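Local atomic coordinates of glutaredoxin-glutathione complex (Polygonaceae, PDB entry 5KQA), a protein that binds glutathione and, as a glutaredoxin of the thioredoxin fold, probably catalyses glutathione-dependent thiol-disulfide exchange. Residues L27-Q32 against D70-G75. Sequence-based numbering, arbitrary orientation.
Sequences LQKAQQ and DQESDG
With CG anti to the backbone N (chi1 171°) and every later torsion also extended, Lys29 reaches straight out from its helix and brings its ammonium group to two carboxylates, those of Glu72 and Asp74, in a small salt-bridge network. Glu72 meets it with a side chain folded at chi2 (-75°), which turns the carboxylate back toward the lysine. The link is a hydrogen-bonded salt bridge, NZ of Lys29 lying 2.9 Å from OE1 of Glu72 and approaching from above the carboxylate plane, 53° out of it. Asp74 adds a weaker, long ion pair, its OD1 standing 3.8 Å from NZ of Lys29, while its other oxygen, OD2, lies 3.7 Å from CD of Lys29, where the carboxylate crosses the lysine chain. One cation thus serves two acids brought together by a type I turn from Glu72 to Gly75, closed by a 3.1 Å bond from Gly75 N to Glu72 O. With an alanine in place of Lys29, Glu72 and Asp74 would probably lose the cation they share, leaving two nearby carboxylates without that mate. The glutathione lies about 13 Å from the Glu72 side chain. This surface bridge of the thioredoxin fold joins helix 20-35 to the loop between outer strand 65-68 and helix 75-86; Leu27 and Gln31 of the first helix pack directly on that second helix, against Trp85.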
# COMPACT_ATOMS: atom_id res chain seq x y z
N LEU A 27 -8.52 8.18 7.28
CA LEU A 27 -8.24 8.53 5.89
C LEU A 27 -7.11 9.56 5.81
O LEU A 27 -6.19 9.40 5.02
CB LEU A 27 -9.50 9.08 5.21
CG LEU A 27 -9.32 9.48 3.74
CD1 LEU A 27 -9.05 8.26 2.86
CD2 LEU A 27 -10.53 10.25 3.23
N GLN A 28 -7.19 10.60 6.63
CA GLN A 28 -6.11 11.59 6.68
C GLN A 28 -4.77 10.92 6.98
O GLN A 28 -3.77 11.21 6.32
CB GLN A 28 -6.41 12.68 7.73
CG GLN A 28 -7.48 13.67 7.24
CD GLN A 28 -7.81 14.76 8.25
OE1 GLN A 28 -7.05 15.04 9.18
NE2 GLN A 28 -8.97 15.39 8.07
N LYS A 29 -4.75 10.02 7.95
CA LYS A 29 -3.54 9.28 8.29
C LYS A 29 -3.00 8.50 7.08
O LYS A 29 -1.81 8.53 6.81
CB LYS A 29 -3.78 8.32 9.46
CG LYS A 29 -2.62 7.38 9.71
CD LYS A 29 -2.76 6.58 11.01
CE LYS A 29 -1.48 5.75 11.29
NZ LYS A 29 -1.42 5.21 12.68
N ALA A 30 -3.89 7.79 6.39
CA ALA A 30 -3.49 6.97 5.23
C ALA A 30 -2.98 7.84 4.09
O ALA A 30 -1.98 7.51 3.45
CB ALA A 30 -4.66 6.12 4.76
N GLN A 31 -3.65 8.97 3.86
CA GLN A 31 -3.25 9.88 2.79
C GLN A 31 -1.87 10.49 3.07
O GLN A 31 -1.05 10.61 2.16
CB GLN A 31 -4.30 10.98 2.60
CG GLN A 31 -5.63 10.47 2.03
CD GLN A 31 -6.75 11.52 2.03
OE1 GLN A 31 -6.83 12.36 2.93
NE2 GLN A 31 -7.60 11.47 1.02
N GLN A 32 -1.62 10.86 4.32
CA GLN A 32 -0.32 11.43 4.70
C GLN A 32 0.80 10.41 4.48
O GLN A 32 1.91 10.77 4.11
CB GLN A 32 -0.33 11.90 6.16
CG GLN A 32 0.83 12.82 6.57
CD GLN A 32 2.10 12.07 7.00
OE1 GLN A 32 2.04 10.95 7.52
NE2 GLN A 32 3.26 12.70 6.79
N ASP A 70 -2.97 -4.65 11.45
CA ASP A 70 -3.26 -5.46 12.64
C ASP A 70 -2.49 -4.98 13.87
O ASP A 70 -2.77 -5.40 14.99
CB ASP A 70 -2.92 -6.93 12.37
CG ASP A 70 -1.50 -7.11 11.90
OD1 ASP A 70 -1.13 -6.45 10.91
OD2 ASP A 70 -0.75 -7.88 12.52
N GLN A 71 -1.50 -4.12 13.65
CA GLN A 71 -0.69 -3.60 14.75
C GLN A 71 -0.97 -2.13 15.02
O GLN A 71 -0.34 -1.52 15.87
CB GLN A 71 0.78 -3.81 14.45
CG GLN A 71 1.13 -5.28 14.31
CD GLN A 71 2.60 -5.50 14.31
OE1 GLN A 71 3.29 -5.00 15.20
NE2 GLN A 71 3.11 -6.22 13.32
N GLU A 72 -1.91 -1.57 14.27
CA GLU A 72 -2.28 -0.18 14.46
C GLU A 72 -3.57 -0.13 15.28
O GLU A 72 -4.48 -0.91 15.03
CB GLU A 72 -2.46 0.52 13.11
CG GLU A 72 -1.18 0.58 12.27
CD GLU A 72 -0.19 1.62 12.78
OE1 GLU A 72 -0.60 2.54 13.51
OE2 GLU A 72 1.00 1.53 12.43
N SER A 73 -3.65 0.76 16.27
CA SER A 73 -4.88 0.84 17.06
C SER A 73 -6.08 1.19 16.18
O SER A 73 -7.18 0.71 16.42
CB SER A 73 -4.76 1.87 18.19
OG SER A 73 -4.43 3.16 17.69
N ASP A 74 -5.87 2.02 15.16
CA ASP A 74 -6.99 2.39 14.29
C ASP A 74 -6.97 1.61 12.97
O ASP A 74 -7.48 2.09 11.95
CB ASP A 74 -6.99 3.90 14.02
CG ASP A 74 -5.71 4.38 13.39
OD1 ASP A 74 -4.80 3.54 13.17
OD2 ASP A 74 -5.60 5.59 13.11
N GLY A 75 -6.41 0.41 13.00
CA GLY A 75 -6.36 -0.47 11.84
C GLY A 75 -7.70 -0.76 11.16
O GLY A 75 -7.79 -0.75 9.93